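Local atomic coordinates of putative aminotransferase (Actinomadura melliaura, PDB entry 4ZWV), a protein that probably acts as a pyridoxal-phosphate-dependent sugar aminotransferase in making the aminopentose of the indolocarbazole AT2433. Residues S53-R66 / V232-L244. Numbering follows the deposited sequence.
Sequences SVHSGTSGLCLALR and VAEWGLKWHMTDL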
ATOM      1  N   SER A  53     -13.241   0.668  -2.679  1.00  7.70           N
ATOM      2  CA  SER A  53     -12.331   1.290  -1.718  1.00  8.11           C
ATOM      3  C   SER A  53     -10.949   0.652  -1.796  1.00  8.28           C
ATOM      4  O   SER A  53     -10.803  -0.556  -2.043  1.00  8.31           O
ATOM      5  CB  SER A  53     -12.882   1.204  -0.289  1.00  9.22           C
ATOM      6  OG  SER A  53     -13.065  -0.146   0.119  1.00  9.16           O
ATOM      7  N   VAL A  54      -9.941   1.488  -1.604  1.00  7.97           N
ATOM      8  CA  VAL A  54      -8.556   1.058  -1.690  1.00  8.87           C
ATOM      9  C   VAL A  54      -7.728   1.699  -0.575  1.00  7.45           C
ATOM     10  O   VAL A  54      -8.198   2.579   0.135  1.00  8.46           O
ATOM     11  CB  VAL A  54      -7.947   1.402  -3.076  1.00  7.90           C
ATOM     12  CG1 VAL A  54      -8.561   0.530  -4.157  1.00  9.41           C
ATOM     13  CG2 VAL A  54      -8.116   2.876  -3.407  1.00  8.55           C
ATOM     14  N   HIS A  55      -6.490   1.237  -0.428  1.00  8.19           N
ATOM     15  CA  HIS A  55      -5.584   1.670   0.630  1.00  9.87           C
ATOM     16  C   HIS A  55      -5.269   3.168   0.617  1.00  7.61           C
ATOM     17  O   HIS A  55      -5.096   3.789   1.661  1.00 10.80           O
ATOM     18  CB  HIS A  55      -4.282   0.841   0.502  1.00 12.38           C
ATOM     19  CG  HIS A  55      -3.043   1.533   0.985  1.00 13.45           C
ATOM     20  ND1 HIS A  55      -2.039   1.931   0.124  1.00 22.68           N
ATOM     21  CD2 HIS A  55      -2.629   1.872   2.226  1.00 16.99           C
ATOM     22  CE1 HIS A  55      -1.065   2.491   0.817  1.00 25.64           C
ATOM     23  NE2 HIS A  55      -1.398   2.471   2.096  1.00 22.35           N
ATOM     24  N   SER A  56      -5.172   3.718  -0.584  1.00  7.73           N
ATOM     25  CA  SER A  56      -4.732   5.089  -0.794  1.00  9.13           C
ATOM     26  C   SER A  56      -5.058   5.458  -2.223  1.00  7.36           C
ATOM     27  O   SER A  56      -5.313   4.582  -3.055  1.00  9.06           O
ATOM     28  CB  SER A  56      -3.224   5.224  -0.542  1.00  9.73           C
ATOM     29  OG  SER A  56      -2.517   4.401  -1.466  1.00  9.72           O
ATOM     30  N   GLY A  57      -4.993   6.744  -2.525  1.00  7.39           N
ATOM     31  CA  GLY A  57      -5.107   7.184  -3.906  1.00  8.19           C
ATOM     32  C   GLY A  57      -4.019   6.547  -4.748  1.00  7.88           C
ATOM     33  O   GLY A  57      -4.253   6.141  -5.885  1.00  8.20           O
ATOM     34  N   THR A  58      -2.823   6.441  -4.173  1.00  7.63           N
ATOM     35  CA  THR A  58      -1.697   5.857  -4.885  1.00  7.78           C
ATOM     36  C   THR A  58      -1.993   4.413  -5.274  1.00  8.70           C
ATOM     37  O   THR A  58      -1.798   4.023  -6.427  1.00  9.36           O
ATOM     38  CB  THR A  58      -0.428   5.940  -4.034  1.00  8.92           C
ATOM     39  OG1 THR A  58      -0.189   7.320  -3.710  1.00  9.27           O
ATOM     40  CG2 THR A  58       0.761   5.373  -4.790  1.00 10.45           C
ATOM     41  N   SER A  59      -2.503   3.628  -4.329  1.00  8.78           N
ATOM     42  CA  SER A  59      -2.874   2.251  -4.646  1.00 10.05           C
ATOM     43  C   SER A  59      -4.015   2.194  -5.668  1.00  7.82           C
ATOM     44  O   SER A  59      -4.029   1.307  -6.531  1.00  8.52           O
ATOM     45  CB  SER A  59      -3.249   1.493  -3.369  1.00 11.06           C
ATOM     46  OG  SER A  59      -2.072   1.214  -2.614  1.00 14.34           O
ATOM     47  N   GLY A  60      -4.943   3.152  -5.605  1.00  7.84           N
ATOM     48  CA  GLY A  60      -6.001   3.217  -6.593  1.00  8.38           C
ATOM     49  C   GLY A  60      -5.461   3.431  -8.003  1.00  7.69           C
ATOM     50  O   GLY A  60      -5.915   2.790  -8.961  1.00  9.00           O
ATOM     51  N   LEU A  61      -4.477   4.316  -8.122  1.00  8.49           N
ATOM     52  CA  LEU A  61      -3.836   4.571  -9.422  1.00  8.15           C
ATOM     53  C   LEU A  61      -3.078   3.334  -9.918  1.00  7.66           C
ATOM     54  O   LEU A  61      -3.141   2.997 -11.092  1.00  9.21           O
ATOM     55  CB  LEU A  61      -2.878   5.762  -9.323  1.00  8.81           C
ATOM     56  CG  LEU A  61      -3.519   7.136  -9.133  1.00 12.72           C
ATOM     57  CD1 LEU A  61      -2.459   8.164  -8.752  1.00 17.86           C
ATOM     58  CD2 LEU A  61      -4.258   7.563 -10.407  1.00 12.02           C
ATOM     59  N   CYS A  62      -2.374   2.652  -9.012  1.00  8.85           N
ATOM     60  CA  CYS A  62      -1.651   1.438  -9.383  1.00  8.13           C
ATOM     61  C   CYS A  62      -2.607   0.369  -9.881  1.00  7.40           C
ATOM     62  O   CYS A  62      -2.365  -0.276 -10.909  1.00  8.77           O
ATOM     63  CB  CYS A  62      -0.859   0.902  -8.196  1.00  9.59           C
ATOM     64  SG  CYS A  62       0.519   1.982  -7.704  1.00 12.18           S
ATOM     65  N   LEU A  63      -3.710   0.195  -9.163  1.00  7.92           N
ATOM     66  CA  LEU A  63      -4.721  -0.777  -9.570  1.00  9.54           C
ATOM     67  C   LEU A  63      -5.349  -0.399 -10.911  1.00  8.42           C
ATOM     68  O   LEU A  63      -5.509  -1.252 -11.785  1.00  9.02           O
ATOM     69  CB  LEU A  63      -5.794  -0.902  -8.486  1.00  9.40           C
ATOM     70  CG  LEU A  63      -7.001  -1.790  -8.776  1.00  9.02           C
ATOM     71  CD1 LEU A  63      -6.562  -3.189  -9.196  1.00 10.18           C
ATOM     72  CD2 LEU A  63      -7.857  -1.872  -7.531  1.00 11.07           C
ATOM     73  N   ALA A  64      -5.682   0.879 -11.095  1.00  9.07           N
ATOM     74  CA  ALA A  64      -6.265   1.310 -12.372  1.00  7.28           C
ATOM     75  C   ALA A  64      -5.343   0.985 -13.553  1.00  7.55           C
ATOM     76  O   ALA A  64      -5.801   0.486 -14.589  1.00  9.82           O
ATOM     77  CB  ALA A  64      -6.582   2.808 -12.328  1.00  9.24           C
ATOM     78  N   LEU A  65      -4.042   1.233 -13.383  1.00  7.23           N
ATOM     79  CA  LEU A  65      -3.083   0.944 -14.445  1.00  8.55           C
ATOM     80  C   LEU A  65      -2.991  -0.561 -14.696  1.00  9.32           C
ATOM     81  O   LEU A  65      -2.859  -1.001 -15.838  1.00 10.11           O
ATOM     82  CB  LEU A  65      -1.712   1.523 -14.092  1.00  8.70           C
ATOM     83  CG  LEU A  65      -1.613   3.049 -14.222  1.00  9.12           C
ATOM     84  CD1 LEU A  65      -0.369   3.537 -13.486  1.00 11.38           C
ATOM     85  CD2 LEU A  65      -1.561   3.475 -15.683  1.00 10.01           C
ATOM     86  N   ARG A  66      -3.054  -1.367 -13.641  0.54  8.92           N
ATOM     87  CA  ARG A  66      -2.977  -2.815 -13.846  0.54  8.73           C
ATOM     88  C   ARG A  66      -4.198  -3.340 -14.594  0.54 10.72           C
ATOM     89  O   ARG A  66      -4.103  -4.339 -15.311  0.54 12.63           O
ATOM     90  CB  ARG A  66      -2.824  -3.556 -12.517  0.54 11.17           C
ATOM     91  CG  ARG A  66      -1.515  -3.287 -11.799  0.54 11.38           C
ATOM     92  CD  ARG A  66      -0.301  -3.881 -12.511  0.54 18.90           C
ATOM     93  NE  ARG A  66       0.950  -3.489 -11.856  0.54 19.11           N
ATOM     94  CZ  ARG A  66       2.160  -3.949 -12.177  0.54 16.29           C
ATOM     95  NH1 ARG A  66       3.230  -3.521 -11.507  0.54 17.42           N
ATOM     96  NH2 ARG A  66       2.302  -4.845 -13.143  0.54 21.43           N
ATOM     97  N   VAL A 232      -6.685 -17.710  -8.242  1.00  9.89           N
ATOM     98  CA  VAL A 232      -6.322 -16.354  -8.611  1.00  9.12           C
ATOM     99  C   VAL A 232      -6.131 -16.284 -10.123  1.00 11.16           C
ATOM    100  O   VAL A 232      -5.155 -16.836 -10.657  1.00 11.56           O
ATOM    101  CB  VAL A 232      -5.031 -15.885  -7.899  1.00  8.87           C
ATOM    102  CG1 VAL A 232      -4.640 -14.497  -8.392  1.00  9.15           C
ATOM    103  CG2 VAL A 232      -5.219 -15.886  -6.379  1.00 10.67           C
ATOM    104  N   ALA A 233      -7.095 -15.659 -10.808  1.00  9.99           N
ATOM    105  CA  ALA A 233      -7.053 -15.532 -12.268  1.00 11.42           C
ATOM    106  C   ALA A 233      -6.093 -14.438 -12.746  1.00 10.31           C
ATOM    107  O   ALA A 233      -5.477 -14.547 -13.801  1.00 11.74           O
ATOM    108  CB  ALA A 233      -8.454 -15.270 -12.797  1.00 12.54           C
ATOM    109  N   GLU A 234      -6.013 -13.368 -11.961  1.00 10.97           N
ATOM    110  CA  GLU A 234      -5.102 -12.257 -12.205  1.00 10.14           C
ATOM    111  C   GLU A 234      -4.572 -11.816 -10.850  1.00  8.99           C
ATOM    112  O   GLU A 234      -5.358 -11.593  -9.930  1.00 10.68           O
ATOM    113  CB  GLU A 234      -5.806 -11.075 -12.887  1.00 11.15           C
ATOM    114  CG  GLU A 234      -6.500 -11.366 -14.201  1.00 13.22           C
ATOM    115  CD  GLU A 234      -7.118 -10.099 -14.787  1.00 20.06           C
ATOM    116  OE1 GLU A 234      -8.138  -9.608 -14.241  1.00 19.44           O
ATOM    117  OE2 GLU A 234      -6.565  -9.590 -15.783  1.00 27.12           O
ATOM    118  N   TRP A 235      -3.257 -11.680 -10.722  1.00 10.29           N
ATOM    119  CA  TRP A 235      -2.682 -11.309  -9.433  1.00 10.19           C
ATOM    120  C   TRP A 235      -2.997  -9.857  -9.056  1.00  9.61           C
ATOM    121  O   TRP A 235      -3.363  -9.038  -9.895  1.00 11.03           O
ATOM    122  CB  TRP A 235      -1.159 -11.547  -9.435  1.00  9.58           C
ATOM    123  CG  TRP A 235      -0.401 -10.701 -10.419  1.00 10.34           C
ATOM    124  CD1 TRP A 235       0.012 -11.069 -11.671  1.00 12.69           C
ATOM    125  CD2 TRP A 235       0.021  -9.338 -10.245  1.00  8.70           C
ATOM    126  NE1 TRP A 235       0.666 -10.021 -12.284  1.00 14.03           N
ATOM    127  CE2 TRP A 235       0.691  -8.953 -11.426  1.00 12.33           C
ATOM    128  CE3 TRP A 235      -0.075  -8.417  -9.190  1.00 10.20           C
ATOM    129  CZ2 TRP A 235       1.235  -7.677 -11.598  1.00 12.35           C
ATOM    130  CZ3 TRP A 235       0.458  -7.141  -9.371  1.00 12.18           C
ATOM    131  CH2 TRP A 235       1.105  -6.788 -10.565  1.00 13.06           C
ATOM    132  N   GLY A 236      -2.891  -9.572  -7.763  1.00  9.38           N
ATOM    133  CA  GLY A 236      -2.979  -8.212  -7.259  1.00  9.46           C
ATOM    134  C   GLY A 236      -2.103  -8.106  -6.034  1.00  9.14           C
ATOM    135  O   GLY A 236      -1.473  -9.081  -5.626  1.00  9.19           O
ATOM    136  N   LEU A 237      -2.056  -6.925  -5.432  1.00  9.54           N
ATOM    137  CA  LEU A 237      -1.321  -6.751  -4.182  1.00 10.80           C
ATOM    138  C   LEU A 237      -2.294  -6.455  -3.047  1.00  8.64           C
ATOM    139  O   LEU A 237      -3.468  -6.806  -3.130  1.00  9.75           O
ATOM    140  CB  LEU A 237      -0.275  -5.636  -4.317  1.00 11.81           C
ATOM    141  CG  LEU A 237       0.819  -5.943  -5.346  1.00  9.30           C
ATOM    142  CD1 LEU A 237       1.812  -4.782  -5.473  1.00 10.89           C
ATOM    143  CD2 LEU A 237       1.552  -7.220  -4.942  1.00  9.85           C
ATOM    144  N   LYS A 238      -1.799  -5.867  -1.956  1.00  8.99           N
ATOM    145  CA  LYS A 238      -2.674  -5.507  -0.841  1.00 10.23           C
ATOM    146  C   LYS A 238      -3.108  -4.062  -1.057  1.00 11.55           C
ATOM    147  O   LYS A 238      -2.604  -3.127  -0.430  1.00 13.13           O
ATOM    148  CB  LYS A 238      -1.962  -5.680   0.502  1.00 11.09           C
ATOM    149  CG  LYS A 238      -2.868  -5.558   1.695  1.00 15.55           C
ATOM    150  CD  LYS A 238      -2.041  -5.547   2.967  1.00 21.27           C
ATOM    151  CE  LYS A 238      -2.910  -5.225   4.145  1.00 32.98           C
ATOM    152  NZ  LYS A 238      -3.955  -6.257   4.355  1.00 36.64           N
ATOM    153  N   TRP A 239      -4.043  -3.885  -1.973  1.00  8.76           N
ATOM    154  CA  TRP A 239      -4.450  -2.558  -2.379  1.00  7.36           C
ATOM    155  C   TRP A 239      -5.769  -2.135  -1.753  1.00  9.25           C
ATOM    156  O   TRP A 239      -6.245  -1.037  -2.021  1.00 10.19           O
ATOM    157  CB  TRP A 239      -4.586  -2.500  -3.898  1.00  7.62           C
ATOM    158  CG  TRP A 239      -3.266  -2.474  -4.650  1.00  8.77           C
ATOM    159  CD1 TRP A 239      -2.139  -1.780  -4.322  1.00 10.91           C
ATOM    160  CD2 TRP A 239      -2.981  -3.143  -5.890  1.00  8.03           C
ATOM    161  NE1 TRP A 239      -1.160  -1.986  -5.279  1.00 12.41           N
ATOM    162  CE2 TRP A 239      -1.659  -2.812  -6.252  1.00 10.28           C
ATOM    163  CE3 TRP A 239      -3.715  -3.996  -6.720  1.00  9.23           C
ATOM    164  CZ2 TRP A 239      -1.050  -3.313  -7.403  1.00 13.67           C
ATOM    165  CZ3 TRP A 239      -3.112  -4.485  -7.873  1.00 10.77           C
ATOM    166  CH2 TRP A 239      -1.794  -4.139  -8.202  1.00 11.72           C
ATOM    167  N   HIS A 240      -6.357  -2.998  -0.936  1.00  8.76           N
ATOM    168  CA  HIS A 240      -7.674  -2.713  -0.365  1.00  9.80           C
ATOM    169  C   HIS A 240      -7.628  -1.796   0.861  1.00  8.68           C
ATOM    170  O   HIS A 240      -6.559  -1.502   1.408  1.00 10.52           O
ATOM    171  CB  HIS A 240      -8.386  -4.028  -0.009  1.00  9.45           C
ATOM    172  CG  HIS A 240      -7.782  -4.755   1.151  1.00  9.25           C
ATOM    173  ND1 HIS A 240      -8.463  -5.736   1.835  1.00 13.65           N
ATOM    174  CD2 HIS A 240      -6.563  -4.666   1.728  1.00 14.43           C
ATOM    175  CE1 HIS A 240      -7.694  -6.208   2.801  1.00 12.78           C
ATOM    176  NE2 HIS A 240      -6.538  -5.573   2.764  1.00 15.65           N
HETATM  177  N   MSE A 241      -8.816  -1.324   1.237  1.00  8.04           N
HETATM  178  CA  MSE A 241      -9.041  -0.602   2.486  1.00  8.80           C
HETATM  179  C   MSE A 241      -9.606  -1.565   3.529  1.00  8.45           C
HETATM  180  O   MSE A 241     -10.366  -2.477   3.178  1.00 10.37           O
HETATM  181  CB  MSE A 241     -10.027   0.560   2.266  1.00  9.13           C
HETATM  182  CG  MSE A 241     -10.279   1.382   3.523  1.00  9.32           C
HETATM  183 SE   MSE A 241     -11.708   2.672   3.319  0.62 13.74          SE
HETATM  184  CE  MSE A 241     -10.925   3.794   1.930  1.00 10.66           C
ATOM    185  N   THR A 242      -9.269  -1.351   4.801  1.00  8.62           N
ATOM    186  CA  THR A 242      -9.821  -2.162   5.879  1.00  8.97           C
ATOM    187  C   THR A 242     -10.779  -1.353   6.752  1.00  9.73           C
ATOM    188  O   THR A 242     -10.920  -0.133   6.574  1.00 10.65           O
ATOM    189  CB  THR A 242      -8.717  -2.726   6.751  1.00 12.34           C
ATOM    190  OG1 THR A 242      -7.987  -1.629   7.313  1.00 17.51           O
ATOM    191  CG2 THR A 242      -7.786  -3.592   5.917  1.00 14.08           C
ATOM    192  N   ASP A 243     -11.434  -2.032   7.692  1.00 11.56           N
ATOM    193  CA  ASP A 243     -12.516  -1.398   8.454  1.00 11.01           C
ATOM    194  C   ASP A 243     -12.056  -0.269   9.373  1.00 10.79           C
ATOM    195  O   ASP A 243     -12.825   0.656   9.623  1.00 11.85           O
ATOM    196  CB  ASP A 243     -13.278  -2.451   9.275  1.00 12.09           C
ATOM    197  CG  ASP A 243     -14.406  -3.107   8.484  1.00 13.72           C
ATOM    198  OD1 ASP A 243     -14.397  -3.034   7.229  1.00 12.34           O
ATOM    199  OD2 ASP A 243     -15.296  -3.712   9.115  1.00 15.23           O
ATOM    200  N   LEU A 244     -10.820  -0.316   9.873  1.00 10.32           N
ATOM    201  CA  LEU A 244     -10.317   0.779  10.707  1.00 11.13           C
ATOM    202  C   LEU A 244     -10.406   2.113   9.964  1.00 11.47           C
ATOM    203  O   LEU A 244     -10.911   3.122  10.497  1.00 12.67           O
ATOM    204  CB  LEU A 244      -8.875   0.516  11.140  1.00 15.66           C
ATOM    205  CG  LEU A 244      -8.127   1.637  11.858  1.00 21.73           C
ATOM    206  CD1 LEU A 244      -8.790   1.988  13.195  1.00 21.09           C
ATOM    207  CD2 LEU A 244      -6.665   1.249  12.055  1.00 27.13           C
TER
HETATM  208  O   HOH W   1     -11.396  -2.437   0.572  1.00 10.60           O
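With CG of Trp239 set beside its own backbone N (chi1 -74°), the indole lies along helix 57-66, while Arg66, in one of its two conformers, bent at chi2 (-69°), carries its guanidinium past the far end of that ring to Trp235. The result illustrates how one flat side chain can fit an irregular segment to a helix. Ser59, Cys62, Leu63 and Arg66, on one side of the helix, receive Trp239. Leu63 CB lies over one indole face, offset toward the rim, and its CD1 reaches Trp239 CE3 at 3.9 Å; Leu237 CB covers the opposite face. At the pyrrole end Ser59 OG is 3.4 Å from Trp239 CD1, and at the benzo end Arg66 CG meets Trp239 CH2 at 3.7 Å. A leucine in place of Trp239 would probably open a gap against Leu63 and leave Arg66 CG without the benzo ring beside it. Trp235 instead presents its ring edge to a guanidinium face, CH2 lying 3.4 Å from Arg66 CZ with the planes 67° apart.

The backbone of Trp239 works too: His55 N donates to Trp239 O (2.8 Å). His55 ND1 and Ser59 OG share a 2.8 Å hydrogen bond, and Ser56 OG caps the helix by accepting from Ser59 N. Farther along, a water donates to both Ser53 OG and Met241 O, while Glu39 also bonds that hydroxyl; the selenomethionine chain of Met241 packs on Ser53 CB.

Gly57 and Thr58, at the start of this helix, bind the cofactor phosphate carried by the modified lysine at position 190. Strand 51-54 borders the mixed sheet beside strand 198-201, helix 57-66 packs against helix 85-93 and strand 157-161, and the 232-244 segment leads into the long helix 243-273.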